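PDB 3WA7: tannase from Lactobacillus plantarum, which catalyses the hydrolysis of galloyl ester bonds in hydrolysable tannins, releasing gallic acid, as an esterase of the alpha/beta-hydrolase fold. Local coordinates for residues A347-N359 with A368-T382. Sequence-based numbering, arbitrary orientation. Where two conformers were deposited one is given.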
ATOM      1  N   ALA A 347       2.616  -8.083 -16.414  1.00  7.66           N
ATOM      2  CA  ALA A 347       3.434  -7.648 -15.285  1.00  7.45           C
ATOM      3  C   ALA A 347       3.014  -8.229 -13.937  1.00  7.23           C
ATOM      4  O   ALA A 347       3.843  -8.361 -13.032  1.00  7.78           O
ATOM      5  CB  ALA A 347       3.439  -6.115 -15.205  1.00  6.02           C
ATOM      6  N   PHE A 348       1.738  -8.578 -13.800  1.00  6.47           N
ATOM      7  CA  PHE A 348       1.233  -9.114 -12.541  1.00  6.28           C
ATOM      8  C   PHE A 348       0.726 -10.548 -12.638  1.00  6.54           C
ATOM      9  O   PHE A 348       1.142 -11.408 -11.862  1.00  8.12           O
ATOM     10  CB  PHE A 348       0.135  -8.197 -11.989  1.00  5.76           C
ATOM     11  CG  PHE A 348       0.617  -6.800 -11.692  1.00  6.71           C
ATOM     12  CD1 PHE A 348       0.809  -5.883 -12.721  1.00  7.31           C
ATOM     13  CD2 PHE A 348       0.950  -6.427 -10.392  1.00  8.10           C
ATOM     14  CE1 PHE A 348       1.331  -4.612 -12.463  1.00  5.16           C
ATOM     15  CE2 PHE A 348       1.473  -5.161 -10.122  1.00  8.23           C
ATOM     16  CZ  PHE A 348       1.665  -4.253 -11.160  1.00  7.76           C
ATOM     17  N   ASP A 349      -0.172 -10.817 -13.578  1.00  6.74           N
ATOM     18  CA  ASP A 349      -0.674 -12.174 -13.717  1.00  6.91           C
ATOM     19  C   ASP A 349       0.167 -12.914 -14.753  1.00  7.48           C
ATOM     20  O   ASP A 349      -0.208 -13.013 -15.923  1.00  6.65           O
ATOM     21  CB  ASP A 349      -2.147 -12.172 -14.134  1.00  7.43           C
ATOM     22  CG  ASP A 349      -2.806 -13.526 -13.929  1.00  6.57           C
ATOM     23  OD1 ASP A 349      -2.072 -14.517 -13.738  1.00  6.98           O
ATOM     24  OD2 ASP A 349      -4.050 -13.601 -13.959  1.00  5.03           O
ATOM     25  N   GLN A 350       1.320 -13.418 -14.318  1.00  8.29           N
ATOM     26  CA  GLN A 350       2.214 -14.142 -15.216  1.00  8.99           C
ATOM     27  C   GLN A 350       1.567 -15.419 -15.737  1.00  8.26           C
ATOM     28  O   GLN A 350       0.868 -16.116 -15.001  1.00  8.41           O
ATOM     29  CB  GLN A 350       3.530 -14.455 -14.505  1.00 11.03           C
ATOM     30  CG  GLN A 350       4.560 -13.346 -14.597  0.60 12.26           C
ATOM     31  CD  GLN A 350       5.272 -13.344 -15.934  0.60 14.62           C
ATOM     32  OE1 GLN A 350       5.965 -14.302 -16.278  0.60 16.08           O
ATOM     33  NE2 GLN A 350       5.102 -12.271 -16.699  0.60 14.82           N
ATOM     34  N   LEU A 351       1.800 -15.721 -17.011  1.00  8.02           N
ATOM     35  CA  LEU A 351       1.204 -16.901 -17.617  1.00  9.46           C
ATOM     36  C   LEU A 351       1.671 -18.197 -16.970  1.00 10.01           C
ATOM     37  O   LEU A 351       0.956 -19.203 -17.007  1.00 10.56           O
ATOM     38  CB  LEU A 351       1.500 -16.935 -19.120  1.00  8.43           C
ATOM     39  CG  LEU A 351       1.061 -15.696 -19.905  1.00 10.43           C
ATOM     40  CD1 LEU A 351       1.262 -15.952 -21.396  1.00 10.55           C
ATOM     41  CD2 LEU A 351      -0.399 -15.374 -19.614  1.00  9.29           C
ATOM     42  N   ASP A 352       2.863 -18.175 -16.380  1.00 10.86           N
ATOM     43  CA  ASP A 352       3.399 -19.364 -15.729  1.00 12.51           C
ATOM     44  C   ASP A 352       3.214 -19.363 -14.211  1.00 11.93           C
ATOM     45  O   ASP A 352       3.796 -20.197 -13.517  1.00 11.53           O
ATOM     46  CB  ASP A 352       4.886 -19.548 -16.067  1.00 13.45           C
ATOM     47  CG  ASP A 352       5.736 -18.354 -15.672  1.00 17.36           C
ATOM     48  OD1 ASP A 352       5.240 -17.462 -14.951  1.00 16.97           O
ATOM     49  OD2 ASP A 352       6.918 -18.313 -16.080  1.00 19.42           O
ATOM     50  N   LEU A 353       2.411 -18.427 -13.707  1.00 10.90           N
ATOM     51  CA  LEU A 353       2.112 -18.323 -12.273  1.00  9.87           C
ATOM     52  C   LEU A 353       3.296 -18.011 -11.357  1.00 10.52           C
ATOM     53  O   LEU A 353       3.252 -18.328 -10.165  1.00  9.39           O
ATOM     54  CB  LEU A 353       1.459 -19.623 -11.784  1.00 10.61           C
ATOM     55  CG  LEU A 353       0.104 -20.049 -12.355  1.00  9.30           C
ATOM     56  CD1 LEU A 353      -0.260 -21.425 -11.816  1.00  9.67           C
ATOM     57  CD2 LEU A 353      -0.960 -19.035 -11.980  1.00  8.24           C
ATOM     58  N   THR A 354       4.329 -17.369 -11.892  1.00  9.56           N
ATOM     59  CA  THR A 354       5.528 -17.068 -11.111  1.00 11.73           C
ATOM     60  C   THR A 354       5.622 -15.723 -10.388  1.00 10.14           C
ATOM     61  O   THR A 354       6.623 -15.458  -9.723  1.00 11.89           O
ATOM     62  CB  THR A 354       6.788 -17.205 -11.991  1.00 11.58           C
ATOM     63  OG1 THR A 354       6.662 -16.359 -13.141  1.00 14.83           O
ATOM     64  CG2 THR A 354       6.968 -18.647 -12.445  1.00 14.42           C
ATOM     65  N   SER A 355       4.606 -14.872 -10.492  1.00  9.93           N
ATOM     66  CA  SER A 355       4.681 -13.567  -9.834  1.00  8.76           C
ATOM     67  C   SER A 355       4.252 -13.617  -8.373  1.00  7.69           C
ATOM     68  O   SER A 355       3.669 -14.601  -7.920  1.00  7.99           O
ATOM     69  CB  SER A 355       3.806 -12.543 -10.561  1.00  9.63           C
ATOM     70  OG  SER A 355       2.491 -12.557 -10.031  1.00  8.40           O
ATOM     71  N   PRO A 356       4.552 -12.553  -7.607  1.00  7.69           N
ATOM     72  CA  PRO A 356       4.163 -12.525  -6.194  1.00  7.05           C
ATOM     73  C   PRO A 356       2.642 -12.555  -6.087  1.00  6.39           C
ATOM     74  O   PRO A 356       2.078 -13.199  -5.201  1.00  6.45           O
ATOM     75  CB  PRO A 356       4.743 -11.202  -5.702  1.00  5.87           C
ATOM     76  CG  PRO A 356       5.968 -11.044  -6.548  1.00  9.60           C
ATOM     77  CD  PRO A 356       5.463 -11.437  -7.921  1.00  9.69           C
ATOM     78  N   GLU A 357       1.977 -11.853  -7.002  1.00  5.76           N
ATOM     79  CA  GLU A 357       0.524 -11.813  -6.997  1.00  4.41           C
ATOM     80  C   GLU A 357      -0.082 -13.183  -7.317  1.00  5.57           C
ATOM     81  O   GLU A 357      -1.135 -13.534  -6.787  1.00  5.74           O
ATOM     82  CB  GLU A 357       0.010 -10.760  -7.987  1.00  5.26           C
ATOM     83  CG  GLU A 357       0.320  -9.309  -7.599  1.00  7.66           C
ATOM     84  CD  GLU A 357       1.771  -8.921  -7.834  1.00  8.24           C
ATOM     85  OE1 GLU A 357       2.405  -9.493  -8.743  1.00  7.60           O
ATOM     86  OE2 GLU A 357       2.274  -8.025  -7.124  1.00 11.19           O
ATOM     87  N   ASN A 358       0.569 -13.958  -8.183  1.00  5.08           N
ATOM     88  CA  ASN A 358       0.058 -15.292  -8.512  1.00  5.76           C
ATOM     89  C   ASN A 358       0.038 -16.136  -7.232  1.00  6.26           C
ATOM     90  O   ASN A 358      -0.925 -16.858  -6.957  1.00  6.57           O
ATOM     91  CB  ASN A 358       0.949 -15.982  -9.558  1.00  5.74           C
ATOM     92  CG  ASN A 358       0.757 -15.424 -10.964  1.00  6.79           C
ATOM     93  OD1 ASN A 358       1.716 -15.008 -11.614  1.00  6.61           O
ATOM     94  ND2 ASN A 358      -0.483 -15.424 -11.439  1.00  6.37           N
ATOM     95  N   ASN A 359       1.113 -16.027  -6.455  1.00  6.68           N
ATOM     96  CA  ASN A 359       1.275 -16.760  -5.199  1.00  7.80           C
ATOM     97  C   ASN A 359       0.278 -16.252  -4.155  1.00  7.12           C
ATOM     98  O   ASN A 359      -0.241 -17.027  -3.354  1.00  6.93           O
ATOM     99  CB  ASN A 359       2.715 -16.582  -4.703  1.00  6.48           C
ATOM    100  CG  ASN A 359       3.061 -17.472  -3.523  1.00  8.21           C
ATOM    101  OD1 ASN A 359       3.959 -17.144  -2.747  1.00  7.38           O
ATOM    102  ND2 ASN A 359       2.377 -18.609  -3.394  1.00  8.09           N
ATOM    103  N   ALA A 368      -0.347 -21.311  -6.470  1.00  8.49           N
ATOM    104  CA  ALA A 368      -0.606 -20.043  -7.141  1.00  9.81           C
ATOM    105  C   ALA A 368      -1.773 -20.171  -8.105  1.00  9.37           C
ATOM    106  O   ALA A 368      -2.125 -21.272  -8.518  1.00  9.86           O
ATOM    107  CB  ALA A 368       0.642 -19.587  -7.891  1.00  8.19           C
ATOM    108  N   LYS A 369      -2.375 -19.036  -8.451  1.00  8.16           N
ATOM    109  CA  LYS A 369      -3.502 -19.014  -9.379  1.00  7.80           C
ATOM    110  C   LYS A 369      -3.466 -17.763 -10.243  1.00  7.89           C
ATOM    111  O   LYS A 369      -2.747 -16.806  -9.951  1.00  6.99           O
ATOM    112  CB  LYS A 369      -4.838 -19.007  -8.625  1.00  8.12           C
ATOM    113  CG  LYS A 369      -5.198 -20.264  -7.852  1.00  8.71           C
ATOM    114  CD  LYS A 369      -6.624 -20.145  -7.320  1.00  9.11           C
ATOM    115  CE  LYS A 369      -7.029 -21.339  -6.465  1.00 12.11           C
ATOM    116  NZ  LYS A 369      -8.432 -21.202  -5.961  1.00 12.27           N
ATOM    117  N   HIS A 370      -4.241 -17.785 -11.322  1.00  6.55           N
ATOM    118  CA  HIS A 370      -4.358 -16.613 -12.174  1.00  7.04           C
ATOM    119  C   HIS A 370      -5.497 -15.819 -11.547  1.00  8.11           C
ATOM    120  O   HIS A 370      -6.258 -16.357 -10.735  1.00  7.32           O
ATOM    121  CB  HIS A 370      -4.719 -17.013 -13.606  1.00  7.50           C
ATOM    122  CG  HIS A 370      -3.609 -17.698 -14.336  1.00  8.02           C
ATOM    123  ND1 HIS A 370      -2.388 -17.100 -14.559  1.00  7.06           N
ATOM    124  CD2 HIS A 370      -3.531 -18.932 -14.887  1.00  7.41           C
ATOM    125  CE1 HIS A 370      -1.604 -17.938 -15.215  1.00  8.64           C
ATOM    126  NE2 HIS A 370      -2.274 -19.056 -15.427  1.00  7.62           N
ATOM    127  N   PHE A 371      -5.608 -14.542 -11.897  1.00  7.34           N
ATOM    128  CA  PHE A 371      -6.667 -13.702 -11.353  1.00  8.11           C
ATOM    129  C   PHE A 371      -7.254 -12.786 -12.421  1.00  7.90           C
ATOM    130  O   PHE A 371      -7.898 -11.779 -12.117  1.00  7.20           O
ATOM    131  CB  PHE A 371      -6.153 -12.897 -10.151  1.00  6.30           C
ATOM    132  CG  PHE A 371      -4.804 -12.262 -10.363  1.00  6.71           C
ATOM    133  CD1 PHE A 371      -4.698 -10.930 -10.760  1.00  5.54           C
ATOM    134  CD2 PHE A 371      -3.637 -12.991 -10.144  1.00  5.39           C
ATOM    135  CE1 PHE A 371      -3.446 -10.336 -10.931  1.00  6.54           C
ATOM    136  CE2 PHE A 371      -2.384 -12.409 -10.312  1.00  5.93           C
ATOM    137  CZ  PHE A 371      -2.288 -11.076 -10.707  1.00  7.38           C
ATOM    138  N   THR A 372      -7.022 -13.164 -13.675  1.00  6.83           N
ATOM    139  CA  THR A 372      -7.533 -12.438 -14.835  1.00  7.67           C
ATOM    140  C   THR A 372      -7.906 -13.484 -15.877  1.00  8.26           C
ATOM    141  O   THR A 372      -7.245 -14.516 -15.991  1.00  8.07           O
ATOM    142  CB  THR A 372      -6.476 -11.494 -15.451  1.00  7.60           C
ATOM    143  OG1 THR A 372      -5.366 -12.262 -15.936  1.00  7.66           O
ATOM    144  CG2 THR A 372      -5.995 -10.488 -14.416  1.00  7.18           C
ATOM    145  N   ALA A 373      -8.969 -13.223 -16.630  1.00  8.67           N
ATOM    146  CA  ALA A 373      -9.408 -14.159 -17.657  1.00  9.64           C
ATOM    147  C   ALA A 373      -8.324 -14.342 -18.719  1.00  9.88           C
ATOM    148  O   ALA A 373      -8.098 -15.449 -19.208  1.00 10.78           O
ATOM    149  CB  ALA A 373     -10.698 -13.652 -18.302  1.00  9.93           C
ATOM    150  N   LEU A 374      -7.647 -13.253 -19.062  1.00 11.22           N
ATOM    151  CA  LEU A 374      -6.595 -13.295 -20.073  1.00 11.04           C
ATOM    152  C   LEU A 374      -5.489 -14.304 -19.762  1.00 10.93           C
ATOM    153  O   LEU A 374      -5.151 -15.146 -20.599  1.00 10.82           O
ATOM    154  CB  LEU A 374      -5.967 -11.912 -20.233  1.00 13.21           C
ATOM    155  CG  LEU A 374      -4.790 -11.863 -21.204  1.00 17.03           C
ATOM    156  CD1 LEU A 374      -5.309 -11.870 -22.628  1.00 20.20           C
ATOM    157  CD2 LEU A 374      -3.966 -10.621 -20.946  1.00 19.43           C
ATOM    158  N   ALA A 375      -4.920 -14.215 -18.562  1.00  8.86           N
ATOM    159  CA  ALA A 375      -3.839 -15.114 -18.173  1.00  9.85           C
ATOM    160  C   ALA A 375      -4.298 -16.554 -17.960  1.00  9.67           C
ATOM    161  O   ALA A 375      -3.521 -17.487 -18.149  1.00 10.85           O
ATOM    162  CB  ALA A 375      -3.146 -14.590 -16.917  1.00  8.55           C
ATOM    163  N   GLN A 376      -5.554 -16.736 -17.564  1.00  9.92           N
ATOM    164  CA  GLN A 376      -6.083 -18.079 -17.359  1.00 11.17           C
ATOM    165  C   GLN A 376      -6.194 -18.729 -18.731  1.00 11.83           C
ATOM    166  O   GLN A 376      -5.770 -19.866 -18.939  1.00 11.03           O
ATOM    167  CB  GLN A 376      -7.465 -18.015 -16.704  1.00 11.43           C
ATOM    168  CG  GLN A 376      -8.145 -19.373 -16.494  1.00 12.56           C
ATOM    169  CD  GLN A 376      -7.304 -20.341 -15.674  1.00 13.78           C
ATOM    170  OE1 GLN A 376      -6.549 -19.933 -14.792  1.00 14.50           O
ATOM    171  NE2 GLN A 376      -7.448 -21.635 -15.952  1.00 14.13           N
ATOM    172  N   THR A 377      -6.757 -17.979 -19.670  1.00 11.88           N
ATOM    173  CA  THR A 377      -6.940 -18.463 -21.029  1.00 14.88           C
ATOM    174  C   THR A 377      -5.614 -18.798 -21.702  1.00 14.63           C
ATOM    175  O   THR A 377      -5.502 -19.810 -22.395  1.00 15.38           O
ATOM    176  CB  THR A 377      -7.686 -17.419 -21.884  1.00 14.23           C
ATOM    177  OG1 THR A 377      -8.989 -17.196 -21.331  1.00 16.99           O
ATOM    178  CG2 THR A 377      -7.825 -17.899 -23.325  1.00 16.15           C
ATOM    179  N   ARG A 378      -4.608 -17.957 -21.483  1.00 15.00           N
ATOM    180  CA  ARG A 378      -3.297 -18.152 -22.093  1.00 15.96           C
ATOM    181  C   ARG A 378      -2.252 -18.747 -21.160  1.00 14.57           C
ATOM    182  O   ARG A 378      -1.052 -18.636 -21.416  1.00 15.41           O
ATOM    183  CB  ARG A 378      -2.790 -16.819 -22.640  1.00 17.50           C
ATOM    184  CG  ARG A 378      -3.698 -16.236 -23.701  1.00 21.91           C
ATOM    185  CD  ARG A 378      -3.299 -14.825 -24.076  1.00 26.33           C
ATOM    186  NE  ARG A 378      -4.143 -14.304 -25.147  1.00 30.10           N
ATOM    187  CZ  ARG A 378      -5.464 -14.176 -25.068  1.00 32.42           C
ATOM    188  NH1 ARG A 378      -6.106 -14.530 -23.961  1.00 34.14           N
ATOM    189  NH2 ARG A 378      -6.148 -13.696 -26.098  1.00 34.14           N
ATOM    190  N   SER A 379      -2.706 -19.389 -20.091  1.00 14.81           N
ATOM    191  CA  SER A 379      -1.795 -19.991 -19.125  1.00 15.25           C
ATOM    192  C   SER A 379      -0.852 -20.993 -19.781  1.00 16.84           C
ATOM    193  O   SER A 379      -1.273 -21.829 -20.583  1.00 18.01           O
ATOM    194  CB  SER A 379      -2.587 -20.682 -18.016  1.00 14.68           C
ATOM    195  OG  SER A 379      -1.716 -21.189 -17.020  1.00 12.77           O
ATOM    196  N   THR A 380       0.428 -20.905 -19.435  1.00 16.93           N
ATOM    197  CA  THR A 380       1.429 -21.808 -19.990  1.00 18.09           C
ATOM    198  C   THR A 380       1.660 -23.007 -19.076  1.00 17.80           C
ATOM    199  O   THR A 380       2.518 -23.844 -19.342  1.00 20.15           O
ATOM    200  CB  THR A 380       2.767 -21.082 -20.214  1.00 17.85           C
ATOM    201  OG1 THR A 380       3.217 -20.513 -18.977  1.00 19.36           O
ATOM    202  CG2 THR A 380       2.605 -19.983 -21.250  1.00 18.33           C
ATOM    203  N   VAL A 381       0.886 -23.077 -17.996  1.00 18.00           N
ATOM    204  CA  VAL A 381       0.980 -24.176 -17.036  1.00 16.82           C
ATOM    205  C   VAL A 381      -0.420 -24.536 -16.551  1.00 16.61           C
ATOM    206  O   VAL A 381      -1.353 -23.749 -16.706  1.00 15.94           O
ATOM    207  CB  VAL A 381       1.836 -23.788 -15.805  1.00 17.68           C
ATOM    208  CG1 VAL A 381       3.237 -23.389 -16.245  1.00 17.64           C
ATOM    209  CG2 VAL A 381       1.170 -22.646 -15.039  1.00 16.53           C
ATOM    210  N   THR A 382      -0.573 -25.727 -15.979  1.00 16.79           N
ATOM    211  CA  THR A 382      -1.872 -26.143 -15.459  1.00 17.22           C
ATOM    212  C   THR A 382      -2.217 -25.135 -14.369  1.00 15.99           C
ATOM    213  O   THR A 382      -1.412 -24.899 -13.469  1.00 15.10           O
ATOM    214  CB  THR A 382      -1.808 -27.557 -14.846  1.00 18.95           C
ATOM    215  OG1 THR A 382      -1.404 -28.492 -15.852  1.00 20.84           O
ATOM    216  CG2 THR A 382      -3.170 -27.965 -14.306  1.00 20.48           C
TER
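Asp349 turns its CG anti to the backbone N (chi1 -165°), carrying the carboxylate across to 368-382, while His370, with CG beside its own N (chi1 -71°), swings its imidazole in to meet it. His370 ND1 gives a nearly straight bond to Asp349 OD1 (2.7 Å), in the ring plane, and on the syn side of OD1 though tilted 27° out of the carboxylate plane. The amide of Asn358 reaches the same oxygen from the opposite face. Asp349 OD2 is held too: Phe371 N donates at 2.8 Å and Thr372 OG1 at 2.7 Å, from opposite faces, so four bonds fix the rotation of this buried group and probably favour its charged form. With an alanine in place of this aspartate, His370 ND1, Phe371 N and Thr372 OG1 would probably lose their shared acceptor, and the imidazole would be freer to turn. At the other edge of the imidazole, NE2 donates in plane to Ser379 OG, which itself donates to Val381 O. Leu353 CD2 sits over one imidazole face, 3.5 Å from the centroid, and Ala375 O lies over the other. The Phe371 ring takes Asp349 CB over one face and stacks with Phe361.

Lys369 N donates to Asn358 O (3.0 Å), and Asn358 ND2, whose other hydrogen goes to Asp349, donates to Lys369 O (3.0 Å); Thr380 N donates to Leu351 O. Phe348 and Phe371 also touch helix 209-220, and Glu357, its side chain near the putative Ser-His-Asp triad, bonds a glycerol probably from the crystallisation liquor. A buried His-carboxylate pair thus joins two loops, each running into a short N-capped helix: Ser355 and Asn358 form a capping box, and Thr372 OG1 caps 373-377 through a weak bond from Ala375 N.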